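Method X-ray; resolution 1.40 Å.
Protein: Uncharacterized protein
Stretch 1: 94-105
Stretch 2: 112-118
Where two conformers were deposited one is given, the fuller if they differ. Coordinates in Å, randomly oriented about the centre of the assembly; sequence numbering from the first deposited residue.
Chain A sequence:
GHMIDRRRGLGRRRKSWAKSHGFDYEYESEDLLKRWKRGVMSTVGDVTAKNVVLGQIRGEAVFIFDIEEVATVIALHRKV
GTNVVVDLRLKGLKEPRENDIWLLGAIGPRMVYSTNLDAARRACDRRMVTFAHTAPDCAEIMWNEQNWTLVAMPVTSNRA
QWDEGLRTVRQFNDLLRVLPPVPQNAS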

# COMPACT_ATOMS: atom_id res chain seq x y z
N LYS A 94 -3.33 -6.05 14.11
CA LYS A 94 -2.68 -7.33 14.34
C LYS A 94 -1.38 -7.39 13.57
O LYS A 94 -1.23 -6.78 12.51
CB LYS A 94 -3.56 -8.48 13.82
CG LYS A 94 -4.94 -8.59 14.45
CD LYS A 94 -4.92 -9.46 15.70
CE LYS A 94 -6.31 -9.55 16.30
NZ LYS A 94 -6.36 -10.44 17.49
N GLU A 95 -0.41 -8.13 14.10
CA GLU A 95 0.83 -8.36 13.37
C GLU A 95 0.49 -9.14 12.09
O GLU A 95 -0.52 -9.87 12.04
CB GLU A 95 1.80 -9.24 14.16
CG GLU A 95 2.12 -8.71 15.55
CD GLU A 95 3.19 -9.54 16.23
OE1 GLU A 95 3.32 -10.74 15.88
OE2 GLU A 95 3.90 -9.00 17.11
N PRO A 96 1.30 -8.98 11.04
CA PRO A 96 1.16 -9.84 9.87
C PRO A 96 1.15 -11.28 10.33
O PRO A 96 1.94 -11.67 11.19
CB PRO A 96 2.41 -9.53 9.05
CG PRO A 96 2.96 -8.24 9.58
CD PRO A 96 2.42 -8.02 10.93
N ARG A 97 0.25 -12.06 9.74
CA ARG A 97 0.08 -13.45 10.16
C ARG A 97 1.13 -14.39 9.56
O ARG A 97 1.31 -15.49 10.09
CB ARG A 97 -1.32 -13.95 9.81
CG ARG A 97 -2.42 -13.14 10.49
CD ARG A 97 -3.79 -13.80 10.43
NE ARG A 97 -4.80 -13.00 11.13
CZ ARG A 97 -5.11 -13.15 12.42
NH1 ARG A 97 -4.51 -14.07 13.16
NH2 ARG A 97 -6.04 -12.37 12.97
N GLU A 98 1.80 -13.99 8.48
CA GLU A 98 2.76 -14.87 7.81
C GLU A 98 3.90 -15.27 8.73
O GLU A 98 4.27 -14.54 9.65
CB GLU A 98 3.34 -14.21 6.56
CG GLU A 98 2.32 -14.01 5.43
CD GLU A 98 1.45 -12.77 5.61
OE1 GLU A 98 1.40 -12.20 6.72
OE2 GLU A 98 0.81 -12.36 4.62
N ASN A 99 4.47 -16.44 8.46
CA ASN A 99 5.50 -17.05 9.31
C ASN A 99 6.92 -16.74 8.86
O ASN A 99 7.87 -17.28 9.43
CB ASN A 99 5.28 -18.57 9.41
CG ASN A 99 3.95 -18.92 10.08
OD1 ASN A 99 3.56 -18.31 11.08
ND2 ASN A 99 3.23 -19.90 9.52
N ASP A 100 7.10 -15.87 7.86
CA ASP A 100 8.42 -15.49 7.38
C ASP A 100 8.71 -14.01 7.66
O ASP A 100 9.61 -13.44 7.05
CB ASP A 100 8.60 -15.80 5.90
CG ASP A 100 7.63 -15.04 5.03
OD1 ASP A 100 6.66 -14.49 5.59
OD2 ASP A 100 7.85 -15.01 3.79
N ILE A 101 7.93 -13.39 8.52
CA ILE A 101 8.03 -11.95 8.73
C ILE A 101 7.97 -11.66 10.23
O ILE A 101 7.21 -12.30 10.96
CB ILE A 101 6.94 -11.20 7.92
CG1 ILE A 101 7.17 -9.68 8.01
CG2 ILE A 101 5.53 -11.59 8.39
CD1 ILE A 101 6.36 -8.86 7.01
N TRP A 102 8.83 -10.76 10.69
CA TRP A 102 9.03 -10.55 12.12
C TRP A 102 9.03 -9.07 12.47
O TRP A 102 9.38 -8.21 11.65
CB TRP A 102 10.37 -11.13 12.56
CG TRP A 102 10.45 -12.56 12.29
CD1 TRP A 102 9.91 -13.56 13.05
CD2 TRP A 102 11.06 -13.17 11.18
NE1 TRP A 102 10.18 -14.78 12.48
CE2 TRP A 102 10.90 -14.57 11.34
CE3 TRP A 102 11.80 -12.68 10.10
CZ2 TRP A 102 11.39 -15.47 10.42
CZ3 TRP A 102 12.29 -13.60 9.18
CH2 TRP A 102 12.07 -14.97 9.34
N LEU A 103 8.70 -8.78 13.73
CA LEU A 103 8.75 -7.41 14.25
C LEU A 103 10.19 -6.90 14.32
O LEU A 103 11.03 -7.50 15.02
CB LEU A 103 8.14 -7.37 15.64
CG LEU A 103 8.14 -6.01 16.36
CD1 LEU A 103 7.29 -4.97 15.66
CD2 LEU A 103 7.69 -6.26 17.83
N LEU A 104 10.47 -5.80 13.61
CA LEU A 104 11.71 -5.05 13.78
C LEU A 104 11.63 -4.06 14.94
O LEU A 104 12.57 -3.97 15.75
CB LEU A 104 12.04 -4.32 12.47
CG LEU A 104 13.28 -3.39 12.56
CD1 LEU A 104 14.56 -4.16 12.90
CD2 LEU A 104 13.47 -2.51 11.32
N GLY A 105 10.56 -3.29 15.04
CA GLY A 105 10.47 -2.34 16.16
C GLY A 105 9.31 -1.37 15.96
O GLY A 105 8.62 -1.39 14.93
N VAL A 112 7.02 -1.73 12.59
CA VAL A 112 7.69 -2.18 11.37
C VAL A 112 7.95 -3.67 11.48
O VAL A 112 8.54 -4.12 12.48
CB VAL A 112 9.03 -1.45 11.17
CG1 VAL A 112 9.64 -1.87 9.83
CG2 VAL A 112 8.84 0.07 11.26
N TYR A 113 7.55 -4.42 10.45
CA TYR A 113 7.79 -5.85 10.35
C TYR A 113 8.58 -6.09 9.06
O TYR A 113 8.40 -5.37 8.06
CB TYR A 113 6.46 -6.65 10.29
CG TYR A 113 5.58 -6.37 11.48
CD1 TYR A 113 4.71 -5.27 11.47
CD2 TYR A 113 5.61 -7.17 12.59
CE1 TYR A 113 3.85 -5.02 12.53
CE2 TYR A 113 4.77 -6.87 13.70
CZ TYR A 113 3.92 -5.80 13.64
OH TYR A 113 3.12 -5.45 14.71
N SER A 114 9.42 -7.13 9.03
CA SER A 114 10.09 -7.42 7.78
C SER A 114 10.49 -8.88 7.69
O SER A 114 10.68 -9.56 8.71
CB SER A 114 11.35 -6.57 7.63
OG SER A 114 11.97 -6.75 6.36
N THR A 115 10.66 -9.33 6.45
CA THR A 115 11.23 -10.65 6.17
C THR A 115 12.75 -10.65 6.30
O THR A 115 13.35 -11.73 6.29
CB THR A 115 10.85 -11.08 4.74
OG1 THR A 115 11.35 -10.10 3.82
CG2 THR A 115 9.38 -11.24 4.58
N ASN A 116 13.40 -9.48 6.43
CA ASN A 116 14.87 -9.44 6.53
C ASN A 116 15.17 -8.27 7.47
O ASN A 116 15.14 -7.12 7.04
CB ASN A 116 15.48 -9.23 5.13
CG ASN A 116 17.04 -9.17 5.11
OD1 ASN A 116 17.69 -8.70 6.06
ND2 ASN A 116 17.64 -9.65 4.01
N LEU A 117 15.39 -8.58 8.74
CA LEU A 117 15.49 -7.51 9.73
C LEU A 117 16.68 -6.60 9.45
O LEU A 117 16.61 -5.38 9.67
CB LEU A 117 15.57 -8.10 11.14
CG LEU A 117 14.29 -8.84 11.59
CD1 LEU A 117 14.46 -9.34 13.06
CD2 LEU A 117 13.03 -8.00 11.42
N ASP A 118 17.80 -7.19 9.00
CA ASP A 118 18.98 -6.39 8.70
C ASP A 118 18.73 -5.41 7.56
O ASP A 118 19.09 -4.23 7.66
CB ASP A 118 20.15 -7.32 8.35
CG ASP A 118 20.78 -7.95 9.58
OD1 ASP A 118 20.57 -7.41 10.69
OD2 ASP A 118 21.47 -8.98 9.45
O HOH W 1 3.74 -5.82 17.42
O HOH W 2 11.92 -14.43 5.89

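The two stretches pair as antiparallel strands, 102-105 against 112-114, and bury 740 Å² between them, counting both sides. Val 112 opens the pairing with its backbone fully engaged. Its N donates to Gly 105 O (2.9 Å) in a nearly straight hydrogen bond, while Val 112 O accepts from Leu 104 N at 2.8 Å and, more weakly, from Gly 105 N at 3.4 Å. One carbonyl thus serves two consecutive amides, the signature of the beta bulge that shifts the register by one residue between Leu 103 and Gly 105. Leu 104, with phi/psi of -85/-46, takes up the extra position, and its side chain turns toward stretch 2, where Leu 104 CD2 lies 4.2 Å from Val 112 CG1. The branched valine suits this buried, apolar site. Gly 105 follows at phi/psi of 169/173, where a CB would be jammed against the carbonyl O of the preceding residue; the backbone itself calls for glycine.

Tyr 113 pairs with Leu 103 at a non-hydrogen-bonded position, their CA atoms 4.3 Å apart and their side chains on the same face of the sheet. It has the largest area covered by the partner stretch, 132 Å², because its ring is sandwiched. Pro 96 CD sits over one face, 3.4 Å from the centroid of the Tyr 113 ring and only 5° off the normal, a CH-pi contact made end-on by the CD methylene, whose hydrogens are slightly polarised by the neighbouring N and suit the electron-rich ring face. Over the opposite face, Leu 103 CD1 makes a more offset CH-pi contact, 4.2 Å from the Tyr 113 ring centroid. Ile 101 CG1 packs against Tyr 113 CB at 3.9 Å, near the base of the side chain. At its far end the phenol reaches the hydrophilic margin: water 1 donates to both Tyr 113 OH (2.8 Å) and Glu 95 OE2 (3.2 Å), bridging the two side chains. The tyrosine therefore combines a broad apolar surface with a polar tip.

Ser 114 forms the hydrogen-bonded pair with Trp 102: Ser 114 N donates to Trp 102 O (2.8 Å), and Trp 102 N to Ser 114 O (3.0 Å). Its hydroxyl looks to its own stretch, Ser 114 OG accepting from Asn 116 N at 3.1 Å, and so steadies the turn that follows.

At Thr 115 the ladder gives way to softer contacts. Thr 115 CA approaches Asp 100 O at 3.3 Å in a CA-H...O contact, and Thr 115 CG2 lies equally close to Asp 100 O. Water 2 donates to Asp 100 O (2.8 Å) and Thr 115 O (3.1 Å), linking the two backbones. The edge of the Trp 102 ring meets the same threonine carbonyl, with Trp 102 CZ3 3.6 Å from Thr 115 O.

Asn 116 stays out of the interface and caps the helix that begins at Leu 117. Leu 117 then brings its end back to the strand: Leu 117 CD2 lies 4.0 Å from Leu 104 CB and 4.3 Å from Trp 102 CB, placing an apolar methyl against the strand beside Leu 104. Asp 118 points away.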